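Side-chain contacts in flagellar motor switch protein FliG (Aquifex aeolicus, PDB 3HJL), which probably forms part of the rotor-mounted switch complex (C ring) at the base of the flagellar basal body, which sets the direction of flagellar rotation: residues L263-L268 / E306-Q311; K277-M282 / K288-D293. All coordinates share one frame; numbering follows the deposited sequence.

Contact 1. Residues L263-L268 / E306-Q311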
ATOM      1  N   LEU A 263      38.638  -7.159 -17.282  1.00 59.52           N
ATOM      2  CA  LEU A 263      38.334  -8.263 -18.210  1.00 59.36           C
ATOM      3  C   LEU A 263      38.611  -9.641 -17.586  1.00 56.67           C
ATOM      4  O   LEU A 263      37.850 -10.570 -17.792  1.00 63.79           O
ATOM      5  CB  LEU A 263      39.133  -8.112 -19.515  1.00 56.31           C
ATOM      6  CG  LEU A 263      38.759  -9.079 -20.647  1.00 58.91           C
ATOM      7  CD1 LEU A 263      37.324  -8.833 -21.091  1.00 54.11           C
ATOM      8  CD2 LEU A 263      39.716  -8.974 -21.827  1.00 49.41           C
ATOM      9  N   MET A 264      39.733  -9.775 -16.885  1.00 59.08           N
ATOM     10  CA  MET A 264      40.065 -11.021 -16.186  1.00 62.43           C
ATOM     11  C   MET A 264      38.970 -11.431 -15.216  1.00 60.24           C
ATOM     12  O   MET A 264      38.515 -12.576 -15.239  1.00 62.00           O
ATOM     13  CB  MET A 264      41.372 -10.878 -15.394  1.00 68.22           C
ATOM     14  CG  MET A 264      42.627 -11.117 -16.211  1.00 70.05           C
ATOM     15  SD  MET A 264      44.183 -11.049 -15.307  1.00 75.96           S
ATOM     16  CE  MET A 264      43.714 -11.634 -13.696  1.00 79.93           C
ATOM     17  N   ILE A 265      38.578 -10.484 -14.360  1.00 59.64           N
ATOM     18  CA  ILE A 265      37.550 -10.697 -13.336  1.00 62.08           C
ATOM     19  C   ILE A 265      36.200 -11.050 -13.966  1.00 57.24           C
ATOM     20  O   ILE A 265      35.531 -11.985 -13.518  1.00 59.08           O
ATOM     21  CB  ILE A 265      37.392  -9.443 -12.427  1.00 65.04           C
ATOM     22  CG1 ILE A 265      38.643  -9.240 -11.554  1.00 66.35           C
ATOM     23  CG2 ILE A 265      36.160  -9.578 -11.517  1.00 56.91           C
ATOM     24  CD1 ILE A 265      38.746 -10.221 -10.389  1.00 73.42           C
ATOM     25  N   ALA A 266      35.821 -10.298 -15.004  1.00 55.09           N
ATOM     26  CA  ALA A 266      34.597 -10.555 -15.782  1.00 57.91           C
ATOM     27  C   ALA A 266      34.556 -11.958 -16.362  1.00 53.83           C
ATOM     28  O   ALA A 266      33.492 -12.589 -16.397  1.00 59.15           O
ATOM     29  CB  ALA A 266      34.466  -9.544 -16.911  1.00 53.01           C
ATOM     30  N   LEU A 267      35.705 -12.424 -16.848  1.00 55.19           N
ATOM     31  CA  LEU A 267      35.802 -13.741 -17.470  1.00 56.67           C
ATOM     32  C   LEU A 267      35.817 -14.919 -16.492  1.00 52.54           C
ATOM     33  O   LEU A 267      35.619 -16.044 -16.915  1.00 59.27           O
ATOM     34  CB  LEU A 267      36.989 -13.805 -18.436  1.00 52.16           C
ATOM     35  CG  LEU A 267      36.867 -12.970 -19.726  1.00 57.71           C
ATOM     36  CD1 LEU A 267      38.116 -13.094 -20.533  1.00 52.02           C
ATOM     37  CD2 LEU A 267      35.671 -13.379 -20.577  1.00 59.13           C
ATOM     38  N   LEU A 268      36.018 -14.664 -15.197  1.00 61.04           N
ATOM     39  CA  LEU A 268      35.954 -15.734 -14.180  1.00 64.74           C
ATOM     40  C   LEU A 268      34.579 -16.394 -14.145  1.00 64.07           C
ATOM     41  O   LEU A 268      34.481 -17.616 -14.039  1.00 70.98           O
ATOM     42  CB  LEU A 268      36.283 -15.205 -12.775  1.00 63.25           C
ATOM     43  CG  LEU A 268      37.720 -14.823 -12.448  1.00 58.88           C
ATOM     44  CD1 LEU A 268      37.779 -14.237 -11.043  1.00 56.54           C
ATOM     45  CD2 LEU A 268      38.639 -16.037 -12.559  1.00 58.15           C
ATOM     46  N   GLU A 306      30.197  -9.880 -11.506  1.00 62.55           N
ATOM     47  CA  GLU A 306      29.048  -9.191 -12.097  1.00 63.27           C
ATOM     48  C   GLU A 306      29.359  -7.732 -12.466  1.00 62.18           C
ATOM     49  O   GLU A 306      29.032  -7.293 -13.572  1.00 62.32           O
ATOM     50  CB  GLU A 306      27.851  -9.247 -11.140  1.00 68.95           C
ATOM     51  CG  GLU A 306      27.211 -10.634 -11.052  1.00 70.96           C
ATOM     52  CD  GLU A 306      26.194 -10.794  -9.913  1.00 70.66           C
ATOM     53  OE1 GLU A 306      25.514 -11.845  -9.905  1.00 73.61           O
ATOM     54  OE2 GLU A 306      26.073  -9.902  -9.033  1.00 63.05           O
ATOM     55  N   LYS A 307      29.996  -6.999 -11.545  1.00 61.13           N
ATOM     56  CA  LYS A 307      30.385  -5.591 -11.768  1.00 63.15           C
ATOM     57  C   LYS A 307      31.332  -5.422 -12.966  1.00 65.01           C
ATOM     58  O   LYS A 307      31.165  -4.511 -13.772  1.00 66.91           O
ATOM     59  CB  LYS A 307      31.036  -5.005 -10.506  1.00 67.99           C
ATOM     60  CG  LYS A 307      31.438  -3.515 -10.613  1.00 69.94           C
ATOM     61  CD  LYS A 307      32.107  -3.006  -9.335  1.00 71.32           C
ATOM     62  CE  LYS A 307      32.739  -1.626  -9.551  1.00 74.90           C
ATOM     63  NZ  LYS A 307      33.529  -1.151  -8.374  1.00 73.37           N
ATOM     64  N   ALA A 308      32.354  -6.268 -13.040  1.00 66.65           N
ATOM     65  CA  ALA A 308      33.299  -6.244 -14.153  1.00 58.66           C
ATOM     66  C   ALA A 308      32.605  -6.613 -15.476  1.00 62.41           C
ATOM     67  O   ALA A 308      32.902  -6.022 -16.515  1.00 66.43           O
ATOM     68  CB  ALA A 308      34.463  -7.179 -13.874  1.00 56.91           C
ATOM     69  N   GLN A 309      31.682  -7.577 -15.433  1.00 56.89           N
ATOM     70  CA  GLN A 309      30.896  -7.943 -16.621  1.00 61.99           C
ATOM     71  C   GLN A 309      30.054  -6.787 -17.178  1.00 63.94           C
ATOM     72  O   GLN A 309      30.072  -6.548 -18.390  1.00 63.93           O
ATOM     73  CB  GLN A 309      30.011  -9.168 -16.356  1.00 59.81           C
ATOM     74  CG  GLN A 309      30.781 -10.481 -16.451  1.00 64.40           C
ATOM     75  CD  GLN A 309      29.909 -11.701 -16.341  1.00 57.73           C
ATOM     76  OE1 GLN A 309      28.689 -11.605 -16.260  1.00 64.95           O
ATOM     77  NE2 GLN A 309      30.533 -12.869 -16.362  1.00 58.26           N
ATOM     78  N   ARG A 310      29.356  -6.055 -16.301  1.00 64.04           N
ATOM     79  CA  ARG A 310      28.588  -4.876 -16.742  1.00 63.89           C
ATOM     80  C   ARG A 310      29.486  -3.732 -17.218  1.00 66.21           C
ATOM     81  O   ARG A 310      29.073  -2.951 -18.070  1.00 68.19           O
ATOM     82  CB  ARG A 310      27.589  -4.385 -15.677  1.00 67.95           C
ATOM     83  CG  ARG A 310      28.182  -3.791 -14.404  1.00 72.93           C
ATOM     84  CD  ARG A 310      27.083  -3.260 -13.474  1.00 74.18           C
ATOM     85  NE  ARG A 310      26.269  -4.347 -12.901  1.00 78.17           N
ATOM     86  CZ  ARG A 310      26.375  -4.864 -11.665  1.00 77.99           C
ATOM     87  NH1 ARG A 310      27.251  -4.399 -10.766  1.00 70.99           N
ATOM     88  NH2 ARG A 310      25.560  -5.860 -11.307  1.00 81.52           N
ATOM     89  N   GLN A 311      30.700  -3.635 -16.662  1.00 68.17           N
ATOM     90  CA  GLN A 311      31.686  -2.635 -17.104  1.00 65.54           C
ATOM     91  C   GLN A 311      32.147  -2.902 -18.540  1.00 61.88           C
ATOM     92  O   GLN A 311      32.272  -1.976 -19.339  1.00 65.58           O
ATOM     93  CB  GLN A 311      32.891  -2.574 -16.152  1.00 65.75           C
ATOM     94  CG  GLN A 311      32.637  -1.747 -14.887  1.00 69.03           C
ATOM     95  CD  GLN A 311      33.818  -1.736 -13.916  1.00 69.84           C
ATOM     96  OE1 GLN A 311      34.781  -2.496 -14.064  1.00 76.70           O
ATOM     97  NE2 GLN A 311      33.741  -0.872 -12.912  1.00 70.84           N
TER
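Ala266 and Ala308 face each other where helix 260-268 crosses helix 302-320. Their methyl carbons, Ala266 CB and Ala308 CB, lie 3.8 Å apart. Both residues are buried. Such small side chains let the backbones come close: the axes of the two short segments approach to 7.5 Å, and Ala266 CA is 4.6 Å from Gln309 CA. Ala308 CB also rests against the backbone, 3.6 Å from Ala266 N. The segments cross at -115°, so contact is confined to about one turn of each helix.

Two further apolar contacts flank this alanine pair. Ile265 adds its CG2 branch, which reaches Ala308 CB at 3.8 Å. That methyl is turned anti to the backbone N of Ile265, while the longer CG1 arm leads away from helix 302-320. Gln309 contributes its aliphatic part, with Gln309 CG 3.8 Å from Ala266 CB.

One polar bond joins the segments. Gln309 NE2 donates to Ala266 O over 3.0 Å. The N-H...O angle of 168° makes the bond nearly straight. The donor lies in the carbonyl plane, and Ala266 O lies almost in the plane of the Gln309 amide. Gln309 NE2 also makes a weak bond to Gly269 O, so this one nitrogen serves two carbonyls.

This is helix-helix packing within the all-helical C-terminal domain of FliG, away from the EHPQR motif. Around the crossing, Met264 and Leu267 pack on helix 284-296, Leu263 and Leu267 touch Phe278 of helix 272-279, and Ile265 meets Leu297 and Val300 in the loop before helix 302-320.

Contact 2. Residues K277-M282 / K288-D293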
ATOM      1  N   LYS A 277      36.885 -16.503 -26.949  1.00 62.37           N
ATOM      2  CA  LYS A 277      36.605 -15.418 -27.887  1.00 66.13           C
ATOM      3  C   LYS A 277      37.551 -14.230 -27.674  1.00 69.50           C
ATOM      4  O   LYS A 277      38.031 -13.636 -28.642  1.00 68.90           O
ATOM      5  CB  LYS A 277      35.150 -14.974 -27.750  1.00 69.42           C
ATOM      6  CG  LYS A 277      34.696 -14.044 -28.832  1.00 70.84           C
ATOM      7  CD  LYS A 277      33.240 -14.270 -29.214  1.00 70.90           C
ATOM      8  CE  LYS A 277      32.869 -13.503 -30.469  1.00 72.65           C
ATOM      9  NZ  LYS A 277      33.640 -13.934 -31.674  1.00 73.47           N
ATOM     10  N   PHE A 278      37.821 -13.905 -26.408  1.00 69.04           N
ATOM     11  CA  PHE A 278      38.773 -12.844 -26.058  1.00 67.21           C
ATOM     12  C   PHE A 278      40.227 -13.316 -26.183  1.00 64.02           C
ATOM     13  O   PHE A 278      41.038 -12.652 -26.824  1.00 66.68           O
ATOM     14  CB  PHE A 278      38.513 -12.303 -24.646  1.00 65.97           C
ATOM     15  CG  PHE A 278      37.381 -11.311 -24.574  1.00 67.80           C
ATOM     16  CD1 PHE A 278      37.563 -10.003 -25.011  1.00 62.92           C
ATOM     17  CD2 PHE A 278      36.145 -11.670 -24.035  1.00 65.55           C
ATOM     18  CE1 PHE A 278      36.533  -9.079 -24.936  1.00 64.13           C
ATOM     19  CE2 PHE A 278      35.104 -10.739 -23.950  1.00 59.44           C
ATOM     20  CZ  PHE A 278      35.299  -9.450 -24.396  1.00 61.13           C
ATOM     21  N   LEU A 279      40.530 -14.472 -25.588  1.00 61.43           N
ATOM     22  CA  LEU A 279      41.883 -15.056 -25.605  1.00 61.00           C
ATOM     23  C   LEU A 279      42.459 -15.309 -27.006  1.00 57.83           C
ATOM     24  O   LEU A 279      43.658 -15.124 -27.222  1.00 69.71           O
ATOM     25  CB  LEU A 279      41.917 -16.366 -24.806  1.00 55.62           C
ATOM     26  CG  LEU A 279      41.721 -16.254 -23.294  1.00 61.68           C
ATOM     27  CD1 LEU A 279      41.443 -17.627 -22.707  1.00 63.84           C
ATOM     28  CD2 LEU A 279      42.932 -15.593 -22.615  1.00 61.84           C
ATOM     29  N   SER A 280      41.612 -15.718 -27.949  1.00 58.82           N
ATOM     30  CA  SER A 280      42.054 -15.992 -29.324  1.00 61.99           C
ATOM     31  C   SER A 280      42.396 -14.734 -30.123  1.00 63.60           C
ATOM     32  O   SER A 280      42.987 -14.838 -31.193  1.00 76.71           O
ATOM     33  CB  SER A 280      40.988 -16.776 -30.083  1.00 63.91           C
ATOM     34  OG  SER A 280      39.824 -15.993 -30.257  1.00 61.77           O
ATOM     35  N   ASN A 281      41.979 -13.565 -29.631  1.00 66.38           N
ATOM     36  CA  ASN A 281      42.267 -12.281 -30.276  1.00 65.68           C
ATOM     37  C   ASN A 281      43.427 -11.502 -29.635  1.00 65.66           C
ATOM     38  O   ASN A 281      43.778 -10.416 -30.102  1.00 69.03           O
ATOM     39  CB  ASN A 281      40.990 -11.437 -30.331  1.00 71.89           C
ATOM     40  CG  ASN A 281      40.011 -11.933 -31.394  1.00 74.46           C
ATOM     41  OD1 ASN A 281      40.365 -12.052 -32.564  1.00 79.49           O
ATOM     42  ND2 ASN A 281      38.779 -12.220 -30.987  1.00 73.62           N
ATOM     43  N   MET A 282      44.026 -12.063 -28.583  1.00 62.94           N
ATOM     44  CA  MET A 282      45.250 -11.508 -27.990  1.00 59.98           C
ATOM     45  C   MET A 282      46.448 -12.190 -28.650  1.00 61.93           C
ATOM     46  O   MET A 282      46.284 -13.120 -29.446  1.00 64.37           O
ATOM     47  CB  MET A 282      45.307 -11.791 -26.483  1.00 59.98           C
ATOM     48  CG  MET A 282      44.093 -11.358 -25.689  1.00 56.43           C
ATOM     49  SD  MET A 282      44.242 -11.850 -23.968  1.00 59.60           S
ATOM     50  CE  MET A 282      42.577 -11.542 -23.380  1.00 52.39           C
ATOM     51  N   LYS A 288      48.635 -16.126 -22.811  1.00 58.06           N
ATOM     52  CA  LYS A 288      49.258 -17.025 -21.839  1.00 54.66           C
ATOM     53  C   LYS A 288      49.377 -16.362 -20.462  1.00 57.53           C
ATOM     54  O   LYS A 288      49.010 -16.966 -19.453  1.00 61.85           O
ATOM     55  CB  LYS A 288      50.643 -17.474 -22.334  1.00 58.17           C
ATOM     56  CG  LYS A 288      51.373 -18.471 -21.407  1.00 61.18           C
ATOM     57  CD  LYS A 288      52.784 -18.762 -21.897  1.00 63.12           C
ATOM     58  CE  LYS A 288      53.681 -19.256 -20.772  1.00 63.81           C
ATOM     59  NZ  LYS A 288      55.098 -19.380 -21.216  1.00 70.29           N
ATOM     60  N   LEU A 289      49.905 -15.136 -20.427  1.00 50.45           N
ATOM     61  CA  LEU A 289      50.030 -14.376 -19.171  1.00 52.36           C
ATOM     62  C   LEU A 289      48.660 -14.031 -18.539  1.00 52.11           C
ATOM     63  O   LEU A 289      48.540 -13.955 -17.313  1.00 62.62           O
ATOM     64  CB  LEU A 289      50.865 -13.095 -19.400  1.00 51.88           C
ATOM     65  CG  LEU A 289      51.110 -12.139 -18.217  1.00 54.10           C
ATOM     66  CD1 LEU A 289      51.764 -12.851 -17.038  1.00 53.08           C
ATOM     67  CD2 LEU A 289      51.968 -10.963 -18.650  1.00 52.30           C
ATOM     68  N   PHE A 290      47.644 -13.821 -19.377  1.00 51.15           N
ATOM     69  CA  PHE A 290      46.282 -13.483 -18.919  1.00 54.45           C
ATOM     70  C   PHE A 290      45.650 -14.645 -18.145  1.00 55.68           C
ATOM     71  O   PHE A 290      45.072 -14.447 -17.067  1.00 58.27           O
ATOM     72  CB  PHE A 290      45.416 -13.134 -20.136  1.00 54.83           C
ATOM     73  CG  PHE A 290      44.081 -12.530 -19.801  1.00 58.40           C
ATOM     74  CD1 PHE A 290      42.947 -13.331 -19.682  1.00 59.71           C
ATOM     75  CD2 PHE A 290      43.929 -11.148 -19.752  1.00 62.83           C
ATOM     76  CE1 PHE A 290      41.704 -12.772 -19.446  1.00 54.22           C
ATOM     77  CE2 PHE A 290      42.687 -10.582 -19.529  1.00 56.14           C
ATOM     78  CZ  PHE A 290      41.574 -11.398 -19.369  1.00 56.75           C
ATOM     79  N   LEU A 291      45.740 -15.842 -18.722  1.00 59.50           N
ATOM     80  CA  LEU A 291      45.254 -17.066 -18.083  1.00 66.06           C
ATOM     81  C   LEU A 291      45.985 -17.355 -16.775  1.00 68.40           C
ATOM     82  O   LEU A 291      45.367 -17.801 -15.802  1.00 73.84           O
ATOM     83  CB  LEU A 291      45.417 -18.266 -19.021  1.00 66.42           C
ATOM     84  CG  LEU A 291      44.531 -18.295 -20.264  1.00 69.52           C
ATOM     85  CD1 LEU A 291      44.964 -19.412 -21.198  1.00 66.88           C
ATOM     86  CD2 LEU A 291      43.067 -18.462 -19.865  1.00 69.18           C
ATOM     87  N   GLU A 292      47.297 -17.122 -16.769  1.00 65.60           N
ATOM     88  CA  GLU A 292      48.120 -17.319 -15.572  1.00 63.31           C
ATOM     89  C   GLU A 292      47.753 -16.337 -14.462  1.00 65.45           C
ATOM     90  O   GLU A 292      47.601 -16.733 -13.300  1.00 68.22           O
ATOM     91  CB  GLU A 292      49.604 -17.209 -15.915  1.00 62.75           C
ATOM     92  CG  GLU A 292      50.127 -18.401 -16.710  1.00 64.38           C
ATOM     93  CD  GLU A 292      51.529 -18.192 -17.266  1.00 66.05           C
ATOM     94  OE1 GLU A 292      52.180 -17.178 -16.923  1.00 69.00           O
ATOM     95  OE2 GLU A 292      51.982 -19.052 -18.049  1.00 69.08           O
ATOM     96  N   ASP A 293      47.595 -15.065 -14.823  1.00 65.55           N
ATOM     97  CA  ASP A 293      47.148 -14.048 -13.870  1.00 66.28           C
ATOM     98  C   ASP A 293      45.694 -14.268 -13.407  1.00 70.10           C
ATOM     99  O   ASP A 293      45.352 -13.850 -12.301  1.00 69.11           O
ATOM    100  CB  ASP A 293      47.305 -12.633 -14.449  1.00 61.39           C
ATOM    101  CG  ASP A 293      48.760 -12.219 -14.613  1.00 70.32           C
ATOM    102  OD1 ASP A 293      49.040 -11.476 -15.577  1.00 75.09           O
ATOM    103  OD2 ASP A 293      49.623 -12.624 -13.793  1.00 67.78           O
TER
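Met282 sets its terminal methyl squarely over the ring of Phe290. Met282 CE stands 3.8 Å from the ring centroid and only 7° off the ring normal, a CH-pi contact. It is nearly equidistant from the ring carbons, so the methyl sits over the centre and not at one bond. The sulfur, Met282 SD, lies farther out at 4.6 Å from the Phe290 ring centroid and approaches obliquely. Together they make a Met-aromatic contact. The Met282 side chain is extended beyond CG, which carries the methyl out to the ring. The two side chains meet at about a right angle.

Leu279 packs beside this pair with both branches. Its CD2 methyl reaches the ring obliquely, with Leu279 CD2 3.7 Å from Phe290 CD1. Its other methyl turns to the next residue of the helix, and Leu279 CD1 is 3.4 Å from Leu291 CD2, a close apolar approach. Leu279 thus bridges Phe290, which is buried, and Leu291, which is exposed.

Phe290 is directed here with CG anti to its backbone N (chi1 -169°). With an alanine in place of Phe290, the Met282 methyl would probably lose the ring face it sits on, and Leu279 CD2 would be left facing a gap.

Residues 279-282 form a type I beta turn; Leu279 and Met282, its first and last residues, both reach Phe290. The contact packs together two consecutive helices, 272-279 and 284-296, of the all-helical C-terminal domain, away from the EHPQR motif. Helix 260-268 also packs on the Phe290 ring. Phe278 and Asn281 pack on helix 248-255, and Asp293 forms a salt bridge with Lys260.

Contacts 1 and 2 lie about 14 Å apart, centre to centre, both in the C-terminal domain of FliG. They touch mainly through Phe290. Its ring, held by Met282 and Leu279 in contact 2, also packs on residues of segment 263-268: Met264 CG is 3.3 Å from Phe290 CZ, and Leu267 CD1 is 3.8 Å from Phe290 CE1. Met264 CE also packs 3.1 Å from Asp293 O. Helix 260-268 uses Ile265 and Ala266 toward helix 302-320, and Met264 and Leu267 toward helix 284-296. In sequence, both segments of contact 2 fall between those of contact 1. Together the two contacts and the packing between them involve four successive helices, away from the EHPQR motif.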